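Local coordinates for protein O-succinylhomoserine sulfhydrylase (Mycobacterium tuberculosis, PDB 3NDN) that probably catalyses the pyridoxal-phosphate-dependent formation of L-homocysteine from O-succinyl-L-homoserine and hydrogen sulfide, a step of methionine biosynthesis, at residues M48-G53 with M262-A267; R122-R127 with E160-V165. One frame throughout, in Å; residues are numbered along the deposited sequence.

How the contacts relate
Both contacts belong to the same PLP-dependent enzyme fold, but lie at opposite sides of the chain's centre: their centres are 40 Å apart and their nearest atoms about 23 Å apart. In sequence, both segments of contact 2 fall between the two segments of contact 1. Contact 1 sits where subunits of the tetramer meet, and its Ser52 packs on Thr226 of a neighbouring subunit, the residue just before Lys227, which is predicted to hold the pyridoxal phosphate. That probably places 48-53 close to a cofactor site of another chain. Contact 2, in contrast, has no other protein chain against its segments and belongs to the sheet-and-helix framework of its own subunit.

Contact 1: M48-G53 with M262-A267; sequences MYLTSG and MSAFNA
The thioether of Met48 reaches across to the ring of Phe265, a Met-aromatic contact in an interface made otherwise of van der Waals packing. Met48 CG is anti to the backbone N (chi1 -170°) and the chain runs on extended until chi3, -75°, bends the methyl over: CE comes 3.5 Å from Phe265 CD1, while SD lies 5.3 Å from the ring centroid and well off its normal. The approach is oblique, with the sulfur and methyl both near the CD1 corner. Leu50 is the centre of an inverse gamma turn, closed by a weak bond from Thr51 N to Tyr49 O. Its CD2 meets Ala264 CB at 4.0 Å and leans 4.3 Å from Phe265 CB. Ala264 CB also faces the turn's carbonyl, 3.8 Å from Tyr49 O, an oxygen that accepts from Asn80 ND2. One residue before Ala264, Ser263 is the N-cap: its OG accepts from Phe265 N at 3.2 Å. Phe265 stacks on Phe265 of a third subunit, and Met48 packs on Met48 of the second. The loop 48-53 thus lies against the first turn of helix 264-273, with helix 81-94 beside both segments.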
loop_
_atom_site.group_PDB
_atom_site.type_symbol
_atom_site.label_atom_id
_atom_site.label_comp_id
_atom_site.label_asym_id
_atom_site.label_seq_id
_atom_site.Cartn_x
_atom_site.Cartn_y
_atom_site.Cartn_z
ATOM N N MET A 48 2.914 1.697 9.759
ATOM C CA MET A 48 2.775 0.343 9.150
ATOM C C MET A 48 4.129 -0.371 9.098
ATOM O O MET A 48 5.019 0.067 8.368
ATOM C CB MET A 48 2.213 0.467 7.727
ATOM C CG MET A 48 1.790 -0.863 7.078
ATOM S SD MET A 48 1.593 -0.727 5.280
ATOM C CE MET A 48 0.034 0.149 5.145
ATOM N N TYR A 49 4.251 -1.487 9.828
ATOM C CA TYR A 49 5.497 -2.254 9.922
ATOM C C TYR A 49 5.469 -3.505 9.037
ATOM O O TYR A 49 5.191 -4.620 9.507
ATOM C CB TYR A 49 5.869 -2.588 11.397
ATOM C CG TYR A 49 6.160 -1.353 12.261
ATOM C CD1 TYR A 49 7.452 -0.817 12.332
ATOM C CD2 TYR A 49 5.149 -0.727 13.001
ATOM C CE1 TYR A 49 7.721 0.332 13.098
ATOM C CE2 TYR A 49 5.406 0.424 13.773
ATOM C CZ TYR A 49 6.709 0.932 13.826
ATOM O OH TYR A 49 7.015 2.063 14.574
ATOM N N LEU A 50 5.773 -3.303 7.754
ATOM C CA LEU A 50 5.853 -4.412 6.788
ATOM C C LEU A 50 7.191 -5.123 6.972
ATOM O O LEU A 50 8.161 -4.845 6.267
ATOM C CB LEU A 50 5.674 -3.925 5.339
ATOM C CG LEU A 50 4.325 -3.273 4.988
ATOM C CD1 LEU A 50 4.233 -2.839 3.520
ATOM C CD2 LEU A 50 3.174 -4.212 5.344
ATOM N N THR A 51 7.212 -6.050 7.934
ATOM C CA THR A 51 8.367 -6.887 8.217
ATOM C C THR A 51 7.846 -8.265 8.647
ATOM O O THR A 51 6.813 -8.361 9.359
ATOM C CB THR A 51 9.276 -6.275 9.321
ATOM O OG1 THR A 51 10.537 -6.950 9.328
ATOM C CG2 THR A 51 8.628 -6.386 10.735
ATOM N N SER A 52 8.530 -9.323 8.209
ATOM C CA SER A 52 8.234 -10.662 8.737
ATOM C C SER A 52 9.045 -11.006 10.004
ATOM O O SER A 52 8.534 -11.717 10.886
ATOM C CB SER A 52 8.407 -11.748 7.652
ATOM O OG SER A 52 9.729 -11.748 7.112
ATOM N N GLY A 53 10.288 -10.510 10.083
ATOM C CA GLY A 53 11.221 -10.804 11.198
ATOM C C GLY A 53 11.680 -9.581 11.979
ATOM O O GLY A 53 11.341 -8.447 11.604
ATOM N N MET A 262 -3.194 -12.520 9.683
ATOM C CA MET A 262 -3.557 -11.213 9.118
ATOM C C MET A 262 -2.313 -10.465 8.599
ATOM O O MET A 262 -1.254 -10.410 9.259
ATOM C CB MET A 262 -4.354 -10.355 10.134
ATOM C CG MET A 262 -4.736 -8.962 9.597
ATOM S SD MET A 262 -5.621 -7.872 10.731
ATOM C CE MET A 262 -7.310 -8.464 10.570
ATOM N N SER A 263 -2.429 -9.910 7.397
ATOM C CA SER A 263 -1.351 -9.124 6.814
ATOM C C SER A 263 -1.274 -7.753 7.529
ATOM O O SER A 263 -2.295 -7.167 7.843
ATOM C CB SER A 263 -1.595 -8.941 5.320
ATOM O OG SER A 263 -0.832 -7.863 4.816
ATOM N N ALA A 264 -0.068 -7.266 7.806
ATOM C CA ALA A 264 0.091 -5.921 8.395
ATOM C C ALA A 264 -0.504 -4.785 7.545
ATOM O O ALA A 264 -0.921 -3.745 8.100
ATOM C CB ALA A 264 1.600 -5.642 8.729
ATOM N N PHE A 265 -0.534 -4.949 6.213
ATOM C CA PHE A 265 -1.170 -3.947 5.338
ATOM C C PHE A 265 -2.696 -3.934 5.614
ATOM O O PHE A 265 -3.289 -2.877 5.842
ATOM C CB PHE A 265 -0.901 -4.211 3.834
ATOM C CG PHE A 265 -1.626 -3.258 2.911
ATOM C CD1 PHE A 265 -1.053 -2.032 2.569
ATOM C CD2 PHE A 265 -2.910 -3.562 2.423
ATOM C CE1 PHE A 265 -1.725 -1.133 1.732
ATOM C CE2 PHE A 265 -3.582 -2.690 1.598
ATOM C CZ PHE A 265 -3.002 -1.455 1.250
ATOM N N ASN A 266 -3.309 -5.114 5.627
ATOM C CA ASN A 266 -4.752 -5.239 5.912
ATOM C C ASN A 266 -5.079 -4.679 7.315
ATOM O O ASN A 266 -6.105 -4.034 7.506
ATOM C CB ASN A 266 -5.226 -6.706 5.799
ATOM C CG ASN A 266 -5.220 -7.227 4.360
ATOM O OD1 ASN A 266 -4.373 -6.841 3.535
ATOM N ND2 ASN A 266 -6.163 -8.113 4.053
ATOM N N ALA A 267 -4.185 -4.918 8.275
ATOM C CA ALA A 267 -4.366 -4.453 9.661
ATOM C C ALA A 267 -4.445 -2.917 9.713
ATOM O O ALA A 267 -5.249 -2.357 10.460
ATOM C CB ALA A 267 -3.210 -4.964 10.561
#

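Contact 2: R122-R127 with E160-V165; sequences RLVAAR and ERALSV
Arg122 points from strand 122-126 toward the end of helix 156-162, and its side chain can be followed out atom by atom. From CB, CG lies anti to the backbone N (chi1 -177°), and the chain stays extended through CD to NE, so the whole length is spent crossing the gap. NE passes 3.9 Å from Val165 CG2. The torsion about CD-NE (chi4 -91°) turns the guanidinium across the chain, so that Val165 CG2 sits over the centre of one face, 3.5 Å above the plane, the two side chains crossing at about a right angle. NH1 then donates in that plane to Ala162 O, 2.9 Å away and nearly straight (160°), coming in almost along the C=O axis. NH2 adds a weak second bond to Ala162 O at 3.4 Å, and NH1 also bonds Thr167 OG1. Ala162 is the helix's last residue, so the partial negative charge at the helix's C-terminal end probably also favours the cation. Deeper in, Val124 CG1 packs 3.9 Å from Ala162 CB, while its other methyl, CG2, meets Leu163 CD2 at 4.0 Å. Helix 156-162 links strands 147-151 and 169-173, which flank 122-126 in parallel, so it lies across the middle strand: the beta-alpha-beta crossover packing of the large domain of fold-type I PLP enzymes.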
loop_
_atom_site.group_PDB
_atom_site.type_symbol
_atom_site.label_atom_id
_atom_site.label_comp_id
_atom_site.label_asym_id
_atom_site.label_seq_id
_atom_site.Cartn_x
_atom_site.Cartn_y
_atom_site.Cartn_z
ATOM N N ARG A 122 -17.985 -32.466 21.678
ATOM C CA ARG A 122 -19.393 -32.309 21.261
ATOM C C ARG A 122 -19.779 -30.835 21.028
ATOM O O ARG A 122 -19.521 -29.988 21.888
ATOM C CB ARG A 122 -20.303 -32.924 22.335
ATOM C CG ARG A 122 -21.812 -32.924 22.031
ATOM C CD ARG A 122 -22.587 -33.802 23.048
ATOM N NE ARG A 122 -23.924 -34.160 22.559
ATOM C CZ ARG A 122 -25.024 -33.450 22.785
ATOM N NH1 ARG A 122 -24.968 -32.346 23.521
ATOM N NH2 ARG A 122 -26.189 -33.855 22.288
ATOM N N LEU A 123 -20.415 -30.563 19.882
ATOM C CA LEU A 123 -20.893 -29.215 19.501
ATOM C C LEU A 123 -22.412 -29.199 19.307
ATOM O O LEU A 123 -22.960 -30.105 18.683
ATOM C CB LEU A 123 -20.194 -28.750 18.193
ATOM C CG LEU A 123 -20.752 -27.580 17.353
ATOM C CD1 LEU A 123 -20.695 -26.262 18.117
ATOM C CD2 LEU A 123 -20.038 -27.426 16.000
ATOM N N VAL A 124 -23.086 -28.182 19.855
ATOM C CA VAL A 124 -24.501 -27.928 19.541
ATOM C C VAL A 124 -24.641 -26.595 18.779
ATOM O O VAL A 124 -24.273 -25.538 19.292
ATOM C CB VAL A 124 -25.392 -27.942 20.813
ATOM C CG1 VAL A 124 -26.841 -27.611 20.473
ATOM C CG2 VAL A 124 -25.312 -29.309 21.507
ATOM N N ALA A 125 -25.188 -26.647 17.567
ATOM C CA ALA A 125 -25.239 -25.453 16.711
ATOM C C ALA A 125 -26.638 -25.194 16.192
ATOM O O ALA A 125 -27.391 -26.138 15.992
ATOM C CB ALA A 125 -24.276 -25.615 15.536
ATOM N N ALA A 126 -26.988 -23.922 15.975
ATOM C CA ALA A 126 -28.221 -23.563 15.247
ATOM C C ALA A 126 -28.069 -23.947 13.773
ATOM O O ALA A 126 -26.952 -23.971 13.249
ATOM C CB ALA A 126 -28.517 -22.074 15.377
ATOM N N ARG A 127 -29.186 -24.236 13.110
ATOM C CA ARG A 127 -29.184 -24.711 11.719
ATOM C C ARG A 127 -29.112 -23.563 10.708
ATOM O O ARG A 127 -28.569 -23.735 9.612
ATOM C CB ARG A 127 -30.416 -25.600 11.437
ATOM C CG ARG A 127 -30.235 -26.552 10.246
ATOM C CD ARG A 127 -31.418 -27.521 10.069
ATOM N NE ARG A 127 -31.341 -28.706 10.932
ATOM C CZ ARG A 127 -32.066 -28.894 12.038
ATOM N NH1 ARG A 127 -32.937 -27.980 12.454
ATOM N NH2 ARG A 127 -31.919 -30.011 12.741
ATOM N N GLU A 160 -32.887 -26.940 25.037
ATOM C CA GLU A 160 -32.898 -27.628 26.327
ATOM C C GLU A 160 -32.610 -29.127 26.165
ATOM O O GLU A 160 -31.765 -29.677 26.880
ATOM C CB GLU A 160 -34.206 -27.370 27.089
ATOM C CG GLU A 160 -34.215 -27.947 28.504
ATOM C CD GLU A 160 -35.131 -27.189 29.457
ATOM O OE1 GLU A 160 -36.014 -26.430 28.989
ATOM O OE2 GLU A 160 -34.964 -27.354 30.686
ATOM N N ARG A 161 -33.274 -29.766 25.201
ATOM C CA ARG A 161 -33.071 -31.204 24.933
ATOM C C ARG A 161 -31.654 -31.555 24.461
ATOM O O ARG A 161 -31.076 -32.537 24.921
ATOM C CB ARG A 161 -34.131 -31.752 23.964
ATOM C CG ARG A 161 -35.548 -31.772 24.565
ATOM C CD ARG A 161 -36.549 -32.566 23.714
ATOM N NE ARG A 161 -36.837 -31.938 22.415
ATOM C CZ ARG A 161 -37.770 -31.007 22.202
ATOM N NH1 ARG A 161 -38.526 -30.560 23.199
ATOM N NH2 ARG A 161 -37.945 -30.514 20.984
ATOM N N ALA A 162 -31.099 -30.758 23.550
ATOM C CA ALA A 162 -29.729 -30.983 23.061
ATOM C C ALA A 162 -28.670 -30.761 24.135
ATOM O O ALA A 162 -27.622 -31.410 24.110
ATOM C CB ALA A 162 -29.437 -30.109 21.844
ATOM N N LEU A 163 -28.942 -29.848 25.069
ATOM C CA LEU A 163 -27.994 -29.511 26.140
ATOM C C LEU A 163 -28.270 -30.230 27.486
ATOM O O LEU A 163 -27.925 -29.722 28.560
ATOM C CB LEU A 163 -27.914 -27.979 26.335
ATOM C CG LEU A 163 -27.289 -27.130 25.202
ATOM C CD1 LEU A 163 -27.536 -25.634 25.422
ATOM C CD2 LEU A 163 -25.787 -27.408 25.004
ATOM N N SER A 164 -28.873 -31.413 27.429
ATOM C CA SER A 164 -29.156 -32.169 28.654
ATOM C C SER A 164 -28.043 -33.179 28.997
ATOM O O SER A 164 -28.152 -33.927 29.971
ATOM C CB SER A 164 -30.523 -32.847 28.572
ATOM O OG SER A 164 -30.513 -33.851 27.578
ATOM N N VAL A 165 -26.981 -33.191 28.193
ATOM C CA VAL A 165 -25.764 -33.975 28.474
ATOM C C VAL A 165 -24.527 -33.064 28.345
ATOM O O VAL A 165 -24.616 -32.032 27.680
ATOM C CB VAL A 165 -25.625 -35.217 27.533
ATOM C CG1 VAL A 165 -26.781 -36.208 27.735
ATOM C CG2 VAL A 165 -25.502 -34.799 26.064
#